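Probable Rab-related GTPase (Acanthamoeba polyphaga mimivirus, PDB 5XC3) binds guanine nucleotides as a Rab-family small GTPase of a giant virus and may take part in protein transport. Local coordinates at residues I9-S14 / C82-D87; G17-V22 / I59-G64. All coordinates share one frame; numbering follows the deposited sequence.

Contact 1: I9-S14 / C82-D87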
ATOM      1  N   ILE A   9      -2.305   6.189   1.604  1.00 10.71           N
ATOM      2  CA  ILE A   9      -2.665   5.934   0.208  1.00 11.72           C
ATOM      3  C   ILE A   9      -2.070   4.617  -0.262  1.00 11.61           C
ATOM      4  O   ILE A   9      -1.030   4.166   0.226  1.00 13.08           O
ATOM      5  CB  ILE A   9      -2.253   7.062  -0.759  1.00 12.35           C
ATOM      6  CG1 ILE A   9      -0.732   7.082  -0.911  1.00 13.66           C
ATOM      7  CG2 ILE A   9      -2.783   8.398  -0.270  1.00 14.47           C
ATOM      8  CD1 ILE A   9      -0.199   8.153  -1.859  1.00 12.66           C
ATOM      9  N   LEU A  10      -2.755   4.004  -1.222  1.00 11.99           N
ATOM     10  CA  LEU A  10      -2.285   2.821  -1.938  1.00 13.12           C
ATOM     11  C   LEU A  10      -1.866   3.250  -3.337  1.00 11.63           C
ATOM     12  O   LEU A  10      -2.637   3.907  -4.046  1.00 13.33           O
ATOM     13  CB  LEU A  10      -3.427   1.815  -2.106  1.00 14.90           C
ATOM     14  CG  LEU A  10      -3.844   0.838  -1.000  1.00 19.17           C
ATOM     15  CD1 LEU A  10      -2.884  -0.343  -0.835  1.00 19.87           C
ATOM     16  CD2 LEU A  10      -4.068   1.570   0.317  1.00 14.33           C
ATOM     17  N   ILE A  11      -0.665   2.866  -3.754  1.00 10.85           N
ATOM     18  CA  ILE A  11      -0.252   3.032  -5.146  1.00 11.16           C
ATOM     19  C   ILE A  11       0.422   1.750  -5.603  1.00 12.16           C
ATOM     20  O   ILE A  11       0.734   0.865  -4.807  1.00 12.85           O
ATOM     21  CB  ILE A  11       0.650   4.259  -5.374  1.00 13.55           C
ATOM     22  CG1 ILE A  11       1.976   4.111  -4.626  1.00 11.82           C
ATOM     23  CG2 ILE A  11      -0.091   5.538  -4.987  1.00 13.74           C
ATOM     24  CD1 ILE A  11       2.903   5.331  -4.793  1.00 14.68           C
ATOM     25  N   GLY A  12       0.646   1.659  -6.904  1.00 12.34           N
ATOM     26  CA  GLY A  12       1.122   0.435  -7.519  1.00 13.66           C
ATOM     27  C   GLY A  12       0.376   0.182  -8.815  1.00 11.54           C
ATOM     28  O   GLY A  12      -0.709   0.708  -9.062  1.00 13.65           O
ATOM     29  N   SER A  13       0.954  -0.682  -9.650  1.00 14.67           N
ATOM     30  CA  SER A  13       0.403  -0.891 -10.979  1.00 14.69           C
ATOM     31  C   SER A  13      -0.940  -1.626 -10.931  1.00 14.82           C
ATOM     32  O   SER A  13      -1.360  -2.176  -9.904  1.00 13.59           O
ATOM     33  CB  SER A  13       1.419  -1.616 -11.851  1.00 15.43           C
ATOM     34  OG  SER A  13       2.634  -0.888 -11.831  1.00 18.16           O
ATOM     35  N   SER A  14      -1.637  -1.611 -12.065  1.00 14.98           N
ATOM     36  CA  SER A  14      -2.965  -2.209 -12.133  1.00 14.30           C
ATOM     37  C   SER A  14      -2.904  -3.704 -11.845  1.00 14.87           C
ATOM     38  O   SER A  14      -2.014  -4.412 -12.332  1.00 16.88           O
ATOM     39  CB  SER A  14      -3.556  -2.013 -13.524  1.00 18.10           C
ATOM     40  OG  SER A  14      -3.734  -0.646 -13.820  1.00 27.82           O
ATOM     41  N   CYS A  82       2.185   5.542   2.949  1.00 11.97           N
ATOM     42  CA  CYS A  82       1.918   5.035   1.613  1.00 12.19           C
ATOM     43  C   CYS A  82       2.292   3.567   1.531  1.00 13.33           C
ATOM     44  O   CYS A  82       3.395   3.180   1.930  1.00 14.43           O
ATOM     45  CB  CYS A  82       2.721   5.820   0.575  1.00 13.77           C
ATOM     46  SG  CYS A  82       2.553   5.223  -1.127  1.00 14.77           S
ATOM     47  N   LEU A  83       1.378   2.763   0.993  1.00 12.02           N
ATOM     48  CA  LEU A  83       1.637   1.367   0.666  1.00 11.59           C
ATOM     49  C   LEU A  83       1.861   1.292  -0.838  1.00 13.08           C
ATOM     50  O   LEU A  83       0.985   1.689  -1.614  1.00 13.46           O
ATOM     51  CB  LEU A  83       0.444   0.486   1.055  1.00 11.59           C
ATOM     52  CG  LEU A  83       0.034   0.437   2.531  1.00 12.88           C
ATOM     53  CD1 LEU A  83      -1.287  -0.312   2.702  1.00 15.10           C
ATOM     54  CD2 LEU A  83       1.133  -0.224   3.346  1.00 14.69           C
ATOM     55  N   VAL A  84       3.037   0.815  -1.249  1.00 12.28           N
ATOM     56  CA  VAL A  84       3.385   0.650  -2.656  1.00 13.05           C
ATOM     57  C   VAL A  84       3.331  -0.844  -2.939  1.00 14.11           C
ATOM     58  O   VAL A  84       4.203  -1.598  -2.497  1.00 14.92           O
ATOM     59  CB  VAL A  84       4.774   1.224  -2.972  1.00 14.33           C
ATOM     60  CG1 VAL A  84       5.036   1.151  -4.483  1.00 14.58           C
ATOM     61  CG2 VAL A  84       4.908   2.657  -2.453  1.00 16.47           C
ATOM     62  N   VAL A  85       2.320  -1.274  -3.667  1.00 13.05           N
ATOM     63  CA  VAL A  85       2.028  -2.696  -3.820  1.00 13.92           C
ATOM     64  C   VAL A  85       2.539  -3.171  -5.168  1.00 13.86           C
ATOM     65  O   VAL A  85       2.406  -2.470  -6.177  1.00 14.43           O
ATOM     66  CB  VAL A  85       0.511  -2.937  -3.703  1.00 12.86           C
ATOM     67  CG1 VAL A  85       0.182  -4.441  -3.775  1.00 13.79           C
ATOM     68  CG2 VAL A  85      -0.039  -2.340  -2.403  1.00 14.01           C
ATOM     69  N   PHE A  86       3.109  -4.373  -5.194  1.00 12.87           N
ATOM     70  CA  PHE A  86       3.376  -5.059  -6.451  1.00 14.00           C
ATOM     71  C   PHE A  86       2.971  -6.521  -6.308  1.00 15.49           C
ATOM     72  O   PHE A  86       2.588  -6.978  -5.232  1.00 14.38           O
ATOM     73  CB  PHE A  86       4.825  -4.869  -6.955  1.00 15.53           C
ATOM     74  CG  PHE A  86       5.851  -5.665  -6.192  1.00 14.33           C
ATOM     75  CD1 PHE A  86       6.390  -5.186  -4.998  1.00 14.28           C
ATOM     76  CD2 PHE A  86       6.275  -6.905  -6.672  1.00 14.61           C
ATOM     77  CE1 PHE A  86       7.325  -5.926  -4.284  1.00 14.25           C
ATOM     78  CE2 PHE A  86       7.211  -7.647  -5.968  1.00 15.71           C
ATOM     79  CZ  PHE A  86       7.744  -7.161  -4.776  1.00 17.07           C
ATOM     80  N   ASP A  87       3.035  -7.248  -7.416  1.00 17.00           N
ATOM     81  CA  ASP A  87       2.606  -8.642  -7.500  1.00 16.29           C
ATOM     82  C   ASP A  87       3.865  -9.468  -7.740  1.00 16.54           C
ATOM     83  O   ASP A  87       4.568  -9.239  -8.731  1.00 17.00           O
ATOM     84  CB  ASP A  87       1.605  -8.739  -8.658  1.00 16.89           C
ATOM     85  CG  ASP A  87       1.237 -10.165  -9.072  1.00 20.58           C
ATOM     86  OD1 ASP A  87       1.844 -11.152  -8.610  1.00 20.86           O
ATOM     87  OD2 ASP A  87       0.317 -10.268  -9.915  1.00 20.94           O
TER
HETATM   88  O   HOH W   1       3.413  -1.935  -8.741  1.00 15.92           O

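Contact 2: G17-V22 / I59-G64. With MG (magnesium ion), chain C; GDP (guanosine-5'-diphosphate), chain B.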
ATOM      1  N   GLY A  17      -3.365  -5.965  -6.560  1.00 13.00           N
ATOM      2  CA  GLY A  17      -4.111  -6.314  -5.372  1.00 13.43           C
ATOM      3  C   GLY A  17      -4.339  -5.184  -4.379  1.00 12.77           C
ATOM      4  O   GLY A  17      -4.682  -5.468  -3.216  1.00 12.59           O
ATOM      5  N   LYS A  18      -4.179  -3.927  -4.803  1.00 12.63           N
ATOM      6  CA  LYS A  18      -4.361  -2.794  -3.896  1.00 12.66           C
ATOM      7  C   LYS A  18      -5.752  -2.801  -3.287  1.00 12.43           C
ATOM      8  O   LYS A  18      -5.911  -2.751  -2.060  1.00 12.52           O
ATOM      9  CB  LYS A  18      -4.133  -1.487  -4.650  1.00 11.71           C
ATOM     10  CG  LYS A  18      -2.710  -1.309  -5.154  1.00 12.01           C
ATOM     11  CD  LYS A  18      -2.504   0.015  -5.909  1.00 13.80           C
ATOM     12  CE  LYS A  18      -3.454   0.179  -7.086  1.00 14.97           C
ATOM     13  NZ  LYS A  18      -3.186  -0.803  -8.194  1.00 13.19           N
ATOM     14  N   SER A  19      -6.782  -2.857  -4.131  1.00 10.99           N
ATOM     15  CA  SER A  19      -8.143  -2.822  -3.607  1.00 11.25           C
ATOM     16  C   SER A  19      -8.442  -4.042  -2.746  1.00 12.99           C
ATOM     17  O   SER A  19      -9.148  -3.938  -1.738  1.00 13.82           O
ATOM     18  CB  SER A  19      -9.137  -2.708  -4.761  1.00 14.86           C
ATOM     19  OG  SER A  19      -8.873  -1.531  -5.506  1.00 15.25           O
ATOM     20  N   SER A  20      -7.915  -5.206  -3.127  1.00 13.43           N
ATOM     21  CA  SER A  20      -8.210  -6.414  -2.364  1.00 12.69           C
ATOM     22  C   SER A  20      -7.576  -6.366  -0.980  1.00 13.52           C
ATOM     23  O   SER A  20      -8.177  -6.816   0.004  1.00 13.66           O
ATOM     24  CB  SER A  20      -7.746  -7.641  -3.147  1.00 15.23           C
ATOM     25  OG  SER A  20      -8.420  -7.720  -4.396  1.00 14.81           O
ATOM     26  N   ILE A  21      -6.370  -5.806  -0.876  1.00 13.14           N
ATOM     27  CA  ILE A  21      -5.749  -5.625   0.431  1.00 11.85           C
ATOM     28  C   ILE A  21      -6.597  -4.707   1.302  1.00 12.13           C
ATOM     29  O   ILE A  21      -6.825  -4.986   2.484  1.00 13.25           O
ATOM     30  CB  ILE A  21      -4.315  -5.095   0.251  1.00 13.36           C
ATOM     31  CG1 ILE A  21      -3.376  -6.221  -0.193  1.00 14.46           C
ATOM     32  CG2 ILE A  21      -3.809  -4.477   1.532  1.00 15.06           C
ATOM     33  CD1 ILE A  21      -2.050  -5.704  -0.731  1.00 14.86           C
ATOM     34  N   VAL A  22      -7.091  -3.608   0.722  1.00 11.66           N
ATOM     35  CA  VAL A  22      -7.926  -2.668   1.468  1.00 11.40           C
ATOM     36  C   VAL A  22      -9.192  -3.353   1.952  1.00 13.51           C
ATOM     37  O   VAL A  22      -9.570  -3.217   3.118  1.00 14.71           O
ATOM     38  CB  VAL A  22      -8.240  -1.421   0.617  1.00 13.05           C
ATOM     39  CG1 VAL A  22      -9.320  -0.558   1.267  1.00 16.09           C
ATOM     40  CG2 VAL A  22      -6.982  -0.605   0.384  1.00 15.15           C
ATOM     41  N   ILE A  59      -8.156   6.138   4.309  1.00 11.95           N
ATOM     42  CA  ILE A  59      -7.517   5.241   3.353  1.00 12.19           C
ATOM     43  C   ILE A  59      -7.957   5.616   1.945  1.00 11.55           C
ATOM     44  O   ILE A  59      -9.157   5.608   1.636  1.00 13.20           O
ATOM     45  CB  ILE A  59      -7.845   3.774   3.666  1.00 13.51           C
ATOM     46  CG1 ILE A  59      -7.312   3.408   5.063  1.00 15.63           C
ATOM     47  CG2 ILE A  59      -7.289   2.860   2.579  1.00 14.63           C
ATOM     48  CD1 ILE A  59      -7.838   2.115   5.622  1.00 21.12           C
ATOM     49  N   TRP A  60      -6.989   5.962   1.103  1.00 10.73           N
ATOM     50  CA  TRP A  60      -7.220   6.276  -0.300  1.00 10.17           C
ATOM     51  C   TRP A  60      -6.803   5.096  -1.161  1.00 11.92           C
ATOM     52  O   TRP A  60      -5.718   4.529  -0.976  1.00 12.03           O
ATOM     53  CB  TRP A  60      -6.391   7.494  -0.705  1.00 11.02           C
ATOM     54  CG  TRP A  60      -6.877   8.783  -0.098  1.00 13.98           C
ATOM     55  CD1 TRP A  60      -6.943   9.094   1.235  1.00 14.80           C
ATOM     56  CD2 TRP A  60      -7.360   9.927  -0.806  1.00 12.90           C
ATOM     57  NE1 TRP A  60      -7.433  10.375   1.389  1.00 15.52           N
ATOM     58  CE2 TRP A  60      -7.700  10.902   0.153  1.00 15.65           C
ATOM     59  CE3 TRP A  60      -7.527  10.224  -2.167  1.00 14.91           C
ATOM     60  CZ2 TRP A  60      -8.203  12.151  -0.203  1.00 17.39           C
ATOM     61  CZ3 TRP A  60      -8.024  11.470  -2.515  1.00 16.22           C
ATOM     62  CH2 TRP A  60      -8.364  12.410  -1.533  1.00 17.11           C
ATOM     63  N   ASP A  61      -7.662   4.747  -2.109  1.00 12.12           N
ATOM     64  CA  ASP A  61      -7.414   3.705  -3.094  1.00 13.37           C
ATOM     65  C   ASP A  61      -7.757   4.267  -4.467  1.00 14.35           C
ATOM     66  O   ASP A  61      -8.572   5.187  -4.594  1.00 14.43           O
ATOM     67  CB  ASP A  61      -8.274   2.471  -2.769  1.00 13.82           C
ATOM     68  CG  ASP A  61      -7.975   1.274  -3.676  1.00 14.30           C
ATOM     69  OD1 ASP A  61      -6.830   1.154  -4.179  1.00 15.51           O
ATOM     70  OD2 ASP A  61      -8.896   0.455  -3.866  1.00 14.93           O
ATOM     71  N   THR A  62      -7.085   3.756  -5.493  1.00 13.81           N
ATOM     72  CA  THR A  62      -7.360   4.259  -6.830  1.00 15.74           C
ATOM     73  C   THR A  62      -8.673   3.694  -7.362  1.00 16.15           C
ATOM     74  O   THR A  62      -9.219   2.703  -6.859  1.00 15.17           O
ATOM     75  CB  THR A  62      -6.244   3.886  -7.809  1.00 16.79           C
ATOM     76  OG1 THR A  62      -6.346   2.493  -8.152  1.00 15.85           O
ATOM     77  CG2 THR A  62      -4.860   4.172  -7.228  1.00 18.25           C
ATOM     78  N   ALA A  63      -9.169   4.346  -8.415  1.00 18.40           N
ATOM     79  CA  ALA A  63     -10.332   3.886  -9.161  1.00 20.59           C
ATOM     80  C   ALA A  63      -9.931   3.339 -10.527  1.00 22.01           C
ATOM     81  O   ALA A  63     -10.705   3.412 -11.488  1.00 26.17           O
ATOM     82  CB  ALA A  63     -11.365   5.003  -9.303  1.00 23.74           C
ATOM     83  N   GLY A  64      -8.715   2.808 -10.632  1.00 19.54           N
ATOM     84  CA  GLY A  64      -8.200   2.283 -11.882  1.00 21.33           C
ATOM     85  C   GLY A  64      -7.323   3.229 -12.671  1.00 22.66           C
ATOM     86  O   GLY A  64      -6.772   2.817 -13.704  1.00 26.27           O
TER
HETATM   87 MG    MG C1201      -8.084  -1.259  -7.441  1.00 13.62          MG
HETATM   88  PB  GDP B1200      -5.729  -3.447  -8.013  1.00 13.66           P
HETATM   89  O1B GDP B1200      -4.297  -3.314  -7.628  1.00 12.84           O
HETATM   90  O2B GDP B1200      -6.717  -2.693  -7.140  1.00 13.68           O
HETATM   91  O3B GDP B1200      -5.918  -3.160  -9.488  1.00 14.93           O
HETATM   92  O3A GDP B1200      -6.007  -5.036  -7.821  1.00 13.51           O
HETATM   93  PA  GDP B1200      -7.343  -5.779  -7.352  1.00 14.98           P
HETATM   94  O1A GDP B1200      -7.490  -5.700  -5.858  1.00 14.93           O
HETATM   95  O2A GDP B1200      -8.528  -5.266  -8.117  1.00 16.79           O
HETATM   96  O5' GDP B1200      -7.001  -7.303  -7.718  1.00 15.11           O
HETATM   97  C5' GDP B1200      -6.883  -7.695  -9.089  1.00 16.62           C
HETATM   98  C4' GDP B1200      -7.168  -9.195  -9.128  1.00 16.75           C
HETATM   99  O4' GDP B1200      -6.141  -9.899  -8.413  1.00 16.53           O
HETATM  100  C3' GDP B1200      -8.482  -9.556  -8.458  1.00 18.42           C
HETATM  101  O3' GDP B1200      -9.031 -10.668  -9.183  1.00 21.98           O
HETATM  102  C2' GDP B1200      -8.069 -10.011  -7.080  1.00 17.28           C
HETATM  103  O2' GDP B1200      -8.998 -10.888  -6.421  1.00 18.70           O
HETATM  104  C1' GDP B1200      -6.737 -10.672  -7.389  1.00 15.82           C
HETATM  105  N9  GDP B1200      -5.910 -10.632  -6.174  1.00 15.46           N
HETATM  106  C8  GDP B1200      -5.794  -9.610  -5.279  1.00 16.10           C
HETATM  107  N7  GDP B1200      -4.934  -9.944  -4.292  1.00 16.16           N
HETATM  108  C5  GDP B1200      -4.513 -11.213  -4.532  1.00 16.42           C
HETATM  109  C6  GDP B1200      -3.601 -12.169  -3.872  1.00 15.29           C
HETATM  110  O6  GDP B1200      -3.009 -11.895  -2.809  1.00 17.89           O
HETATM  111  N1  GDP B1200      -3.438 -13.361  -4.471  1.00 14.81           N
HETATM  112  C2  GDP B1200      -4.049 -13.685  -5.627  1.00 18.22           C
HETATM  113  N2  GDP B1200      -3.833 -14.911  -6.168  1.00 17.41           N
HETATM  114  N3  GDP B1200      -4.890 -12.866  -6.283  1.00 14.46           N
HETATM  115  C4  GDP B1200      -5.140 -11.630  -5.780  1.00 16.44           C
HETATM  116  O   HOH W   2      -6.939   0.227  -6.642  1.00 13.46           O
HETATM  117  O   HOH W   3      -9.581   0.080  -7.766  1.00 17.02           O
HETATM  118  O   HOH W   4      -7.299  -0.881  -9.365  1.00 16.12           O
HETATM  119  O   HOH W   5      -9.342  -2.705  -8.212  1.00 17.20           O

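Contact 1: I9-S14 / C82-D87
With its SG anti to the backbone N (chi1 177°), Cys82 sends its sulfur to the isoleucines of the neighbouring strand, and Ile11 meets it with CG1 tucked over its own backbone, flanked by N and C (chi1 64°). SG thus rests 3.7 Å from Ile11 CD1, with Ile9 CG1 close by. The two strands, 9-11 and 82-87, are parallel neighbours in the centre of the small-GTPase sheet, the axes of these short segments running at 20° to each other. Three backbone bonds zip them together: Leu83 N to Ile9 O, Ile11 N to Leu83 O and Val85 N to Ile11 O.

Ile9, Ile11, Cys82 and Val84 share one face, covered by helix 91-107 and the tyrosines of helix 73-76. On the other face Leu10 and Leu83 run alongside each other in the same direction, their CD1 atoms 3.9 Å apart, and Leu10 CD1 also packs 3.8 Å from Val85 CG2. Past Ile11 the chain turns into the P-loop. Gly12, at backbone angles that require glycine, brings CA to 3.4 Å from Val85 O in a CA-H...O contact. One step on, direct pairing gives way to a bridging water, which accepts from Ser13 N at 2.9 Å and donates to Val85 O at 2.8 Å.

Contact 2: G17-V22 / I59-G64
A polar, magnesium-centred contact joins the first turns of helix 18-27 to the end of strand 54-60 and the loop that follows it, beside the diphosphate of GDP. At its heart the hydroxyl of Ser19 does two jobs: OG binds the magnesium ion at 2.1 Å and donates to Asp61 OD2 at 2.6 Å. The carboxylate takes this bond on the syn lone pair of OD2, while OD1 accepts from a magnesium-bound water. Asp61 therefore acts from the second shell, gripping two first-shell ligands, Ser19 OG and that water, and its negative charge would be expected to strengthen the hydroxyl as a ligand. CG lies anti to the backbone N of Asp61 (chi1 -174°), which carries the carboxylate across to the serine.

This is the meeting of the P-loop, or Walker A motif, with the aspartate of the Walker B strand that begins the DxxG sequence of small GTPases. GDP O2B and four waters complete the six ligands of magnesium. The water on Asp61 OD1 also donates to Thr62 OG1, which has Glu66 as a further partner, and another water donates to Thr62 O.

Lys18 bends at chi3 (-57°) and chi4 to bring NZ to 2.8 Å from GDP O1B, an oxygen that the backbone N atoms of Gly17 and Lys18 also grip. NZ is further held by Gly12 O and a salt bridge to Glu66. The aliphatic part of Lys18 runs roughly perpendicular to Thr62, CE lying 3.9 Å from OG1. Farther along the helix and back along the strand, the side chains of Val22 and Ile59 pass one another antiparallel, with Val22 CG2 4.1 Å from Ile59 CG2 and Leu10 touching both.

Overall arrangement
Both contacts are buried, and their centres lie 8 Å apart, but they serve different parts of the fold. Contact 1 lies within the central sheet and is mainly backbone pairing and apolar packing, with a water bridge at its P-loop end; contact 2 lies at the phosphate and magnesium end of the nucleotide site and depends mainly on a metal, ordered waters and charged groups, with one apolar pair. Strand 6-11 links them: it pairs with 81-87 on one side and with 54-60 on the other, through Leu10 N and Trp60 O, and leads through the P-loop into helix 18-27. Lys18 of contact 2 joins the two, its CD packing against the backbone carbon of Ile11 in contact 1.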